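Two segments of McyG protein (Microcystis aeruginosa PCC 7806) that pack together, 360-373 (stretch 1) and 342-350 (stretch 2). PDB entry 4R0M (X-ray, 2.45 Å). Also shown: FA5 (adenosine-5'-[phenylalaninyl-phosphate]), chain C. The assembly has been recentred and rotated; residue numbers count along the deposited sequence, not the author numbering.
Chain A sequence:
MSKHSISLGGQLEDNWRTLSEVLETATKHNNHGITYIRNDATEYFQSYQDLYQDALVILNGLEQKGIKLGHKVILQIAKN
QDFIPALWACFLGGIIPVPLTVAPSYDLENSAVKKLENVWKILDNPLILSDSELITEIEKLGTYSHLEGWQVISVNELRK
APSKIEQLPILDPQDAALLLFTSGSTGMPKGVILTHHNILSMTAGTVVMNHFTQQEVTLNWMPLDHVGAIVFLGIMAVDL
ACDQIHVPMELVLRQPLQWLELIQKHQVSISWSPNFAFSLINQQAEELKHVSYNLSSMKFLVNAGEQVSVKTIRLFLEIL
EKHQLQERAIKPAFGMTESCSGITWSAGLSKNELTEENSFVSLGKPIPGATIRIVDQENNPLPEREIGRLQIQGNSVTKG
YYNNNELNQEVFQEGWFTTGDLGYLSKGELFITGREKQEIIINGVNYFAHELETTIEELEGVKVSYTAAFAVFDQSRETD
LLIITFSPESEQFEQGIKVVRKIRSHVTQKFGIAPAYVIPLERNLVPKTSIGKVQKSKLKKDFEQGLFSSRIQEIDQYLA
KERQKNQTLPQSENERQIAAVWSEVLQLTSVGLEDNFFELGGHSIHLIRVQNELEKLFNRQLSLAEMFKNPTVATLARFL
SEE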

# COMPACT_ATOMS: atom_id res chain seq x y z
N PHE A 360 21.16 0.36 -2.63
CA PHE A 360 20.07 0.44 -1.70
C PHE A 360 19.84 1.86 -1.23
O PHE A 360 20.77 2.56 -0.92
CB PHE A 360 20.29 -0.52 -0.56
CG PHE A 360 20.51 -1.93 -1.01
CD1 PHE A 360 19.55 -2.59 -1.72
CD2 PHE A 360 21.69 -2.57 -0.77
CE1 PHE A 360 19.73 -3.87 -2.15
CE2 PHE A 360 21.89 -3.84 -1.22
CZ PHE A 360 20.91 -4.50 -1.90
N VAL A 361 18.60 2.28 -1.27
CA VAL A 361 18.17 3.55 -0.79
C VAL A 361 17.95 3.54 0.70
O VAL A 361 17.48 2.58 1.23
CB VAL A 361 16.89 3.92 -1.47
CG1 VAL A 361 16.43 5.28 -1.02
CG2 VAL A 361 17.10 3.92 -2.95
N SER A 362 18.32 4.61 1.37
CA SER A 362 18.02 4.73 2.78
C SER A 362 16.57 5.03 3.00
O SER A 362 16.02 5.90 2.37
CB SER A 362 18.85 5.83 3.41
OG SER A 362 18.54 6.02 4.76
N LEU A 363 15.98 4.31 3.93
CA LEU A 363 14.59 4.53 4.33
C LEU A 363 14.51 5.25 5.68
O LEU A 363 13.45 5.33 6.30
CB LEU A 363 13.82 3.20 4.35
CG LEU A 363 13.86 2.33 3.08
CD1 LEU A 363 13.00 1.09 3.26
CD2 LEU A 363 13.44 3.09 1.83
N GLY A 364 15.65 5.78 6.11
CA GLY A 364 15.72 6.69 7.25
C GLY A 364 15.65 6.04 8.62
O GLY A 364 15.84 4.83 8.77
N LYS A 365 15.38 6.87 9.62
CA LYS A 365 15.35 6.46 11.02
C LYS A 365 13.91 6.30 11.51
O LYS A 365 13.01 6.94 10.97
CB LYS A 365 16.10 7.48 11.88
CG LYS A 365 17.57 7.64 11.52
CD LYS A 365 18.28 8.61 12.46
CE LYS A 365 19.70 8.89 12.00
NZ LYS A 365 20.42 9.79 12.95
N PRO A 366 13.70 5.47 12.55
CA PRO A 366 12.35 5.25 13.07
C PRO A 366 11.79 6.45 13.82
O PRO A 366 12.54 7.26 14.37
CB PRO A 366 12.55 4.08 14.04
CG PRO A 366 13.96 4.21 14.49
CD PRO A 366 14.70 4.67 13.27
N ILE A 367 10.46 6.54 13.84
CA ILE A 367 9.74 7.59 14.56
C ILE A 367 9.99 7.51 16.07
O ILE A 367 10.36 6.44 16.57
CB ILE A 367 8.21 7.52 14.30
CG1 ILE A 367 7.67 6.11 14.57
CG2 ILE A 367 7.90 7.97 12.88
CD1 ILE A 367 6.16 6.04 14.73
N PRO A 368 9.82 8.64 16.79
CA PRO A 368 9.78 8.60 18.25
C PRO A 368 8.78 7.55 18.75
O PRO A 368 7.65 7.47 18.24
CB PRO A 368 9.31 10.01 18.61
CG PRO A 368 9.85 10.86 17.52
CD PRO A 368 9.83 10.02 16.28
N GLY A 369 9.20 6.75 19.72
CA GLY A 369 8.38 5.67 20.26
C GLY A 369 8.70 4.31 19.66
O GLY A 369 8.32 3.28 20.20
N ALA A 370 9.42 4.31 18.54
CA ALA A 370 9.71 3.09 17.80
C ALA A 370 11.18 2.68 17.87
O ALA A 370 12.07 3.53 17.90
CB ALA A 370 9.26 3.22 16.35
N THR A 371 11.41 1.37 17.89
CA THR A 371 12.75 0.80 17.83
C THR A 371 12.82 -0.29 16.76
O THR A 371 11.91 -1.12 16.66
CB THR A 371 13.18 0.21 19.19
OG1 THR A 371 12.83 1.12 20.24
CG2 THR A 371 14.69 -0.04 19.23
N ILE A 372 13.88 -0.26 15.96
CA ILE A 372 14.10 -1.28 14.92
C ILE A 372 15.46 -1.95 15.08
O ILE A 372 16.41 -1.35 15.60
CB ILE A 372 13.93 -0.72 13.49
CG1 ILE A 372 14.98 0.36 13.18
CG2 ILE A 372 12.52 -0.17 13.29
CD1 ILE A 372 15.02 0.77 11.72
N ARG A 373 15.56 -3.21 14.64
CA ARG A 373 16.82 -3.96 14.70
C ARG A 373 16.96 -4.99 13.57
O ARG A 373 15.97 -5.43 12.98
CB ARG A 373 16.99 -4.63 16.07
CG ARG A 373 16.06 -5.81 16.33
CD ARG A 373 16.32 -6.41 17.70
NE ARG A 373 15.69 -7.72 17.85
CZ ARG A 373 15.72 -8.45 18.96
NH1 ARG A 373 16.33 -8.00 20.05
NH2 ARG A 373 15.12 -9.64 18.99
C FA5 C . 2.31 -1.46 2.71
O FA5 C . 2.56 -1.70 1.53
CA FA5 C . 2.98 -0.30 3.40
N FA5 C . 4.39 -0.46 3.12
CB FA5 C . 2.51 1.06 2.84
CG FA5 C . 3.20 2.34 3.33
CD1 FA5 C . 4.43 2.37 3.99
CD2 FA5 C . 2.56 3.57 3.09
CE1 FA5 C . 5.00 3.58 4.40
CE2 FA5 C . 3.12 4.78 3.50
CZ FA5 C . 4.35 4.79 4.16
P FA5 C . 1.43 -3.96 3.31
OP1 FA5 C . 0.56 -4.40 2.16
OP2 FA5 C . 1.17 -4.53 4.68
OP3 FA5 C . 1.39 -2.34 3.42
O5' FA5 C . 2.94 -4.34 2.89
C5' FA5 C . 4.06 -4.14 3.75
C4' FA5 C . 5.30 -4.67 3.06
O4' FA5 C . 5.63 -3.92 1.89
C3' FA5 C . 6.54 -4.60 3.92
O3' FA5 C . 6.62 -5.69 4.84
C2' FA5 C . 7.64 -4.64 2.89
O2' FA5 C . 7.92 -5.99 2.50
C1' FA5 C . 7.05 -3.91 1.71
N9 FA5 C . 7.57 -2.51 1.70
C8 FA5 C . 6.90 -1.42 2.11
N7 FA5 C . 7.64 -0.30 1.98
C5 FA5 C . 8.83 -0.66 1.47
C6 FA5 C . 10.09 0.02 1.08
N6 FA5 C . 10.22 1.36 1.21
N1 FA5 C . 11.10 -0.73 0.59
C2 FA5 C . 10.98 -2.07 0.45
N3 FA5 C . 9.87 -2.76 0.78
C4 FA5 C . 8.78 -2.13 1.29
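Stretch 2, residues 342-350: GITWSAGLS

Stretch 2 lies antiparallel to stretch 1: G342 to W345 form the end of a strand that begins earlier in the chain, and this strand pairs with the short strand at K365 and P366. K365 and W345 make the hydrogen-bonded pair, their CA atoms 5.7 Å apart; P366 and T344 make the neighbouring non-hydrogen-bonded pair, where the CA atoms close to 4.0 Å. W345 N donates to K365 O at 3.1 Å, whereas the return bond from K365 N to W345 O is weak, 3.3 Å long and bent to 135°. A water bridges the same two atoms, donating to W345 O at 2.7 Å and accepting from K365 N at 3.2 Å. Two residues along, I367 N donates to I343 O at 2.9 Å. Three CA-H...O contacts accompany these bonds: P366 CA to I343 O at 3.2 Å, T344 CA to K365 O at 3.3 Å, and G364 CA to W345 O at 3.3 Å. Beyond the strand, S346 to S350 run on as loop. In stretch 1 a type II turn from I367 to A370, closed by A370 N to I367 O at 3.0 Å, reverses the chain and brings A370 and I372 back with their CA-to-CB bonds toward stretch 2.

By CA atoms the two stretches come closest at G364, whose CA lies 3.7 Å from S346 CA. A CB here would point toward stretch 2 and fall 1.9 Å from W345 O, and the positive phi of 78° also favours glycine. T344, in the p rotamer, is the most extensively covered residue: its OG1 donates to L363 O at 2.7 Å, while its CG2 packs 3.7 Å from P366 CA and 3.9 Å from I372 CD1. The side chains of T344 and P366 share one face of the sheet; those of W345 and K365 share the other. The indole of W345 meets I367 at its edge, with I367 CG2 3.5 Å from W345 CD1 and near the ring plane. I343 CG1 packs against the turn residues, 4.0 Å from A370 CB and 4.4 Å from I367 CG1. At the far end, V361 CG1 touches L349 CD2 at 4.4 Å; the CA-to-CB bond of L349 points sideways, but the end of its side chain comes nearer. The bound phenylalanyl adenylate approaches both stretches: its adenine N6 lies 3.5 Å from L363 CD1, and CE1 of its phenyl ring lies 3.6 Å from G342 N.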

# COMPACT_ATOMS: atom_id res chain seq x y z
N GLY A 342 3.78 4.09 7.70
CA GLY A 342 5.15 4.57 7.95
C GLY A 342 5.69 4.43 9.36
O GLY A 342 5.03 4.81 10.33
N ILE A 343 6.89 3.86 9.47
CA ILE A 343 7.57 3.71 10.76
C ILE A 343 8.99 4.30 10.75
O ILE A 343 9.50 4.71 11.79
CB ILE A 343 7.58 2.23 11.25
CG1 ILE A 343 8.01 2.15 12.72
CG2 ILE A 343 8.45 1.36 10.35
CD1 ILE A 343 7.74 0.82 13.39
N THR A 344 9.62 4.32 9.57
CA THR A 344 10.88 5.05 9.39
C THR A 344 10.71 6.06 8.25
O THR A 344 9.96 5.82 7.31
CB THR A 344 12.09 4.13 9.08
OG1 THR A 344 11.98 3.59 7.76
CG2 THR A 344 12.22 3.00 10.10
N TRP A 345 11.40 7.19 8.36
CA TRP A 345 11.32 8.25 7.35
C TRP A 345 12.69 8.76 7.01
O TRP A 345 13.49 9.03 7.90
CB TRP A 345 10.45 9.40 7.83
CG TRP A 345 9.06 9.00 8.27
CD1 TRP A 345 8.63 8.72 9.56
CD2 TRP A 345 7.87 8.80 7.42
NE1 TRP A 345 7.30 8.38 9.57
CE2 TRP A 345 6.79 8.41 8.33
CE3 TRP A 345 7.61 8.92 6.06
CZ2 TRP A 345 5.50 8.15 7.86
CZ3 TRP A 345 6.31 8.65 5.61
CH2 TRP A 345 5.29 8.27 6.49
N SER A 346 12.96 8.89 5.71
CA SER A 346 14.21 9.47 5.25
C SER A 346 14.23 10.97 5.55
O SER A 346 13.18 11.61 5.58
CB SER A 346 14.39 9.23 3.75
OG SER A 346 15.58 9.82 3.26
N ALA A 347 15.42 11.51 5.76
CA ALA A 347 15.60 12.95 5.93
C ALA A 347 15.49 13.68 4.59
O ALA A 347 15.33 14.90 4.55
CB ALA A 347 16.95 13.24 6.59
N GLY A 348 15.57 12.91 3.50
CA GLY A 348 15.50 13.46 2.16
C GLY A 348 16.69 13.03 1.33
O GLY A 348 17.76 12.73 1.87
N LEU A 349 16.51 12.99 0.01
CA LEU A 349 17.58 12.57 -0.90
C LEU A 349 18.29 13.76 -1.53
O LEU A 349 17.65 14.71 -2.00
CB LEU A 349 17.04 11.63 -1.98
CG LEU A 349 16.77 10.20 -1.52
CD1 LEU A 349 15.80 9.51 -2.48
CD2 LEU A 349 18.05 9.39 -1.38
N SER A 350 19.62 13.70 -1.53
CA SER A 350 20.45 14.80 -2.03
C SER A 350 21.15 14.48 -3.35
O SER A 350 22.04 15.22 -3.78
CB SER A 350 21.47 15.22 -0.96
OG SER A 350 22.34 14.15 -0.63
O HOH W 1 15.80 9.98 8.92